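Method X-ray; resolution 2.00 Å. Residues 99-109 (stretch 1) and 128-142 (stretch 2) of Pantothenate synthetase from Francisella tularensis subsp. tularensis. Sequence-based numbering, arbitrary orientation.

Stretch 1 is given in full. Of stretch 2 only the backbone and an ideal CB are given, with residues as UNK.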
# COMPACT_ATOMS: atom_id res chain seq x y z
N ASP A 99 14.46 -3.74 9.71
CA ASP A 99 13.65 -2.62 10.19
C ASP A 99 12.47 -2.38 9.22
O ASP A 99 11.33 -2.20 9.63
CB ASP A 99 14.49 -1.34 10.27
CG ASP A 99 15.54 -1.40 11.38
OD1 ASP A 99 16.60 -0.74 11.23
OD2 ASP A 99 15.31 -2.10 12.38
N ILE A 100 12.77 -2.38 7.93
CA ILE A 100 11.79 -1.96 6.93
C ILE A 100 10.84 -3.07 6.53
O ILE A 100 9.63 -2.84 6.29
CB ILE A 100 12.48 -1.34 5.68
CG1 ILE A 100 13.28 -0.10 6.08
CG2 ILE A 100 11.44 -0.95 4.63
CD1 ILE A 100 12.44 0.98 6.79
N TYR A 101 11.38 -4.28 6.45
CA TYR A 101 10.62 -5.48 6.10
C TYR A 101 10.77 -6.50 7.20
O TYR A 101 11.49 -7.48 7.05
CB TYR A 101 11.17 -6.09 4.83
CG TYR A 101 11.09 -5.17 3.65
CD1 TYR A 101 9.91 -5.05 2.91
CD2 TYR A 101 12.20 -4.42 3.28
CE1 TYR A 101 9.85 -4.20 1.83
CE2 TYR A 101 12.16 -3.58 2.20
CZ TYR A 101 10.99 -3.47 1.47
OH TYR A 101 10.98 -2.62 0.39
N PRO A 102 10.08 -6.29 8.33
CA PRO A 102 10.17 -7.19 9.48
C PRO A 102 9.88 -8.65 9.11
O PRO A 102 10.51 -9.54 9.67
CB PRO A 102 9.11 -6.65 10.45
CG PRO A 102 8.25 -5.70 9.62
CD PRO A 102 9.19 -5.14 8.60
N ASP A 103 8.94 -8.88 8.18
CA ASP A 103 8.48 -10.23 7.86
C ASP A 103 8.76 -10.56 6.39
O ASP A 103 8.19 -11.50 5.83
CB ASP A 103 6.97 -10.37 8.14
CG ASP A 103 6.62 -10.08 9.59
OD1 ASP A 103 7.22 -10.75 10.47
OD2 ASP A 103 5.76 -9.20 9.86
N GLY A 104 9.64 -9.78 5.79
CA GLY A 104 9.94 -9.90 4.37
C GLY A 104 9.00 -9.06 3.53
O GLY A 104 8.24 -8.25 4.05
N ASN A 105 9.03 -9.28 2.22
CA ASN A 105 8.23 -8.50 1.29
C ASN A 105 6.90 -9.17 1.02
O ASN A 105 6.68 -9.71 -0.06
CB ASN A 105 9.01 -8.27 -0.02
CG ASN A 105 8.38 -7.21 -0.91
OD1 ASN A 105 7.70 -6.30 -0.44
ND2 ASN A 105 8.62 -7.31 -2.21
N LEU A 106 5.99 -9.10 1.99
CA LEU A 106 4.76 -9.89 1.97
C LEU A 106 3.58 -9.11 1.39
O LEU A 106 2.73 -9.68 0.72
CB LEU A 106 4.42 -10.40 3.37
CG LEU A 106 5.42 -11.33 4.06
CD1 LEU A 106 4.76 -11.94 5.26
CD2 LEU A 106 5.95 -12.42 3.11
N LEU A 107 3.54 -7.80 1.65
CA LEU A 107 2.49 -6.92 1.12
C LEU A 107 3.12 -5.84 0.25
O LEU A 107 3.97 -5.07 0.72
CB LEU A 107 1.71 -6.25 2.26
CG LEU A 107 0.97 -7.18 3.23
CD1 LEU A 107 0.29 -6.33 4.32
CD2 LEU A 107 -0.02 -8.06 2.50
N ARG A 108 2.70 -5.77 -1.01
CA ARG A 108 3.38 -4.92 -1.97
C ARG A 108 2.39 -4.00 -2.64
O ARG A 108 1.25 -4.39 -2.90
CB ARG A 108 4.06 -5.77 -3.05
CG ARG A 108 5.13 -6.70 -2.53
CD ARG A 108 5.24 -7.89 -3.42
NE ARG A 108 5.91 -9.00 -2.75
CZ ARG A 108 6.60 -9.93 -3.39
NH1 ARG A 108 6.71 -9.88 -4.71
NH2 ARG A 108 7.18 -10.91 -2.71
N ILE A 109 2.85 -2.80 -2.95
CA ILE A 109 2.09 -1.89 -3.79
C ILE A 109 2.35 -2.28 -5.24
O ILE A 109 3.51 -2.34 -5.66
CB ILE A 109 2.51 -0.43 -3.58
CG1 ILE A 109 2.07 0.05 -2.19
CG2 ILE A 109 1.86 0.44 -4.63
CD1 ILE A 109 0.58 0.17 -2.04
N UNK A 128 9.11 -0.90 -10.07
CA UNK A 128 8.22 0.17 -9.58
C UNK A 128 7.41 -0.31 -8.38
O UNK A 128 7.06 0.49 -7.50
CB UNK A 128 7.28 0.64 -10.69
N UNK A 129 7.13 -1.61 -8.34
CA UNK A 129 6.42 -2.19 -7.20
C UNK A 129 7.31 -2.07 -5.96
O UNK A 129 6.85 -1.64 -4.90
CB UNK A 129 6.04 -3.65 -7.47
N UNK A 130 8.59 -2.41 -6.09
CA UNK A 130 9.52 -2.30 -4.98
C UNK A 130 9.66 -0.88 -4.45
O UNK A 130 9.68 -0.66 -3.23
CB UNK A 130 10.89 -2.82 -5.41
N UNK A 131 9.76 0.06 -5.37
CA UNK A 131 9.99 1.48 -5.11
C UNK A 131 8.80 2.09 -4.37
O UNK A 131 8.95 2.75 -3.34
CB UNK A 131 10.24 2.23 -6.42
N UNK A 132 7.61 1.86 -4.90
CA UNK A 132 6.36 2.35 -4.30
C UNK A 132 6.10 1.79 -2.89
O UNK A 132 5.60 2.50 -2.02
CB UNK A 132 5.18 1.99 -5.21
N UNK A 133 6.42 0.52 -2.68
CA UNK A 133 6.23 -0.11 -1.37
C UNK A 133 7.16 0.51 -0.31
O UNK A 133 6.72 0.91 0.78
CB UNK A 133 6.48 -1.62 -1.47
N UNK A 134 8.44 0.63 -0.65
CA UNK A 134 9.40 1.23 0.28
C UNK A 134 9.11 2.73 0.46
O UNK A 134 9.23 3.25 1.56
CB UNK A 134 10.83 1.02 -0.22
N UNK A 135 8.69 3.41 -0.60
CA UNK A 135 8.38 4.84 -0.46
C UNK A 135 7.18 5.05 0.48
O UNK A 135 7.21 5.89 1.41
CB UNK A 135 8.09 5.46 -1.83
N UNK A 136 6.13 4.26 0.28
CA UNK A 136 4.99 4.27 1.19
C UNK A 136 5.43 4.06 2.65
O UNK A 136 5.00 4.77 3.54
CB UNK A 136 3.99 3.19 0.78
N UNK A 137 6.27 3.06 2.88
CA UNK A 137 6.78 2.80 4.23
C UNK A 137 7.55 3.99 4.83
O UNK A 137 7.33 4.40 5.97
CB UNK A 137 7.69 1.57 4.20
N UNK A 138 8.45 4.56 4.02
CA UNK A 138 9.30 5.67 4.43
C UNK A 138 8.48 6.91 4.77
O UNK A 138 8.81 7.70 5.67
CB UNK A 138 10.31 6.00 3.33
N UNK A 139 7.40 7.09 4.03
CA UNK A 139 6.52 8.23 4.22
C UNK A 139 5.70 8.05 5.50
O UNK A 139 5.38 9.03 6.21
CB UNK A 139 5.60 8.41 3.01
N UNK A 140 5.37 6.79 5.78
CA UNK A 140 4.54 6.45 6.93
C UNK A 140 5.38 6.59 8.19
O UNK A 140 4.91 6.96 9.25
CB UNK A 140 3.97 5.04 6.81
N UNK A 141 6.67 6.32 8.04
CA UNK A 141 7.61 6.45 9.14
C UNK A 141 7.94 7.92 9.37
O UNK A 141 7.87 8.39 10.49
CB UNK A 141 8.88 5.65 8.86
N UNK A 142 8.27 8.66 8.32
CA UNK A 142 8.83 10.01 8.49
C UNK A 142 7.76 11.10 8.63
O UNK A 142 8.01 12.13 9.23
CB UNK A 142 9.73 10.34 7.30

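Stretch 2 is a continuous helix that passes the strand 107-109 at 105°, with its axis 6.7 Å from the strand's at closest approach. Position 128 has nothing of stretch 1 within reach of its CB, so the contact sets no preference; it is Phe128, whose ring leads away.

At 129 the ideal CB lies 3.4 Å from Ile109 O, an acceptor that a short donor could reach. Serine or threonine would suit. The residue is Ser129, whose OG donates to Ile109 O at 2.8 Å. A water donates to Ser129 OG at 3.0 Å and accepts from Asn105 ND2 at 3.2 Å.

The CA-to-CB directions at 130 and 131 point away from stretch 1, which leaves both choices open; they are Gly130 and selenomethionine Met131.

Position 132 points toward Ile109, its ideal CB 3.7 Å from Ile109 CG2, so an aliphatic side chain is expected. Leu132 packs there, CB to Ile109 CG2 at 3.7 Å.

At 133 the ideal CB is 4.1 Å from Ile109 N, a backbone donor, and 4.8 Å from Leu107 O. A small side chain carrying an acceptor fits: serine, threonine, perhaps asparagine. Thr133 is found. Its OG1 accepts from Ile109 N at 2.8 Å and donates to Ser129 O at 2.8 Å, so one hydroxyl joins the strand to the preceding helical turn.

Position 134 has its ideal CB 3.7 Å from Tyr101 OH and 5.3 Å from Ile100 CG2. A compact apolar residue would suit, and Val134 brings CG2 to 4.1 Å from Ile100 CG2. Position 135 is out of reach, and is Val135.

Position 136 points toward Ile109, with 4.7 Å from its ideal CB to Ile109 CG1, leaving room for a longer aliphatic chain. Leu136 extends CD2 to 3.9 Å from Ile109 CD1.

Position 137 points toward stretch 1, the ideal CB of 137 lying 4.5 Å from Ile100 CG2, with the carbonyl Ile100 O farther on. Leucine or methionine could cover the apolar part; a long chain ending in a donor could also reach the oxygen. Lys137 does both: CD packs 3.7 Å from Ile100 CG2, and NZ donates to Ile100 O at 2.8 Å.

Positions 138, 139 and 140 offer no close contact; they are Leu138, Leu139 and Gln140. Position 141 points toward stretch 1 but begins beyond 5.5 Å, favouring a branched or long apolar chain. Ile141 CD1 meets Ile100 CD1 at 3.8 Å. Position 142, out of reach, is Thr142.

Stretch 2, residues 128-142: FSGMLTVVLKLLQIT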
# COMPACT_ATOMS: atom_id res chain seq x y z
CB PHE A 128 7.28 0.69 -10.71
CG PHE A 128 7.94 1.70 -11.65
CD1 PHE A 128 8.95 2.54 -11.20
CD2 PHE A 128 7.53 1.81 -12.98
CE1 PHE A 128 9.55 3.48 -12.04
CE2 PHE A 128 8.12 2.74 -13.82
CZ PHE A 128 9.14 3.57 -13.35
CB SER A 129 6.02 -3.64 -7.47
OG SER A 129 5.49 -4.26 -6.31
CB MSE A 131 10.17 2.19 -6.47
CG MSE A 131 10.48 3.65 -6.43
SE MSE A 131 8.86 4.75 -6.18
CE MSE A 131 8.17 4.52 -8.04
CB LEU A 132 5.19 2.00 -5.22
CG LEU A 132 5.15 2.87 -6.48
CD1 LEU A 132 4.08 2.36 -7.46
CD2 LEU A 132 4.91 4.35 -6.09
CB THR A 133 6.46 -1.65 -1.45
OG1 THR A 133 5.57 -2.22 -2.43
CG2 THR A 133 6.21 -2.29 -0.10
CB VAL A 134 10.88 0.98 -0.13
CG1 VAL A 134 11.32 1.90 -1.25
CG2 VAL A 134 11.78 1.18 1.09
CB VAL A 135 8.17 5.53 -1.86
CG1 VAL A 135 7.55 6.92 -1.70
CG2 VAL A 135 9.50 5.63 -2.59
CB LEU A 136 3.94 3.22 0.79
CG LEU A 136 2.66 3.25 1.63
CD1 LEU A 136 2.12 4.69 1.81
CD2 LEU A 136 1.57 2.35 1.04
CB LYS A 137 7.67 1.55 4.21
CG LYS A 137 6.89 0.23 4.10
CD LYS A 137 7.86 -0.93 3.73
CE LYS A 137 7.13 -2.29 3.81
NZ LYS A 137 7.03 -2.80 5.22
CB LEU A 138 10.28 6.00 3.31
CG LEU A 138 11.41 4.96 3.18
CD1 LEU A 138 12.28 5.22 1.96
CD2 LEU A 138 12.30 4.95 4.47
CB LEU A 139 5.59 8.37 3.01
CG LEU A 139 6.23 8.99 1.75
CD1 LEU A 139 5.22 9.06 0.58
CD2 LEU A 139 6.76 10.37 2.08
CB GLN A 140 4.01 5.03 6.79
CG GLN A 140 2.89 4.85 5.73
CD GLN A 140 1.58 5.53 6.15
OE1 GLN A 140 1.34 6.70 5.81
NE2 GLN A 140 0.75 4.82 6.90
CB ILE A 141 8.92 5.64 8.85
CG1 ILE A 141 8.61 4.14 8.79
CG2 ILE A 141 9.97 5.93 9.93
CD1 ILE A 141 9.73 3.31 8.08
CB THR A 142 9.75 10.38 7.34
OG1 THR A 142 9.02 10.22 6.11
CG2 THR A 142 10.97 9.44 7.31
O HOH W 1 7.58 -5.19 -4.36
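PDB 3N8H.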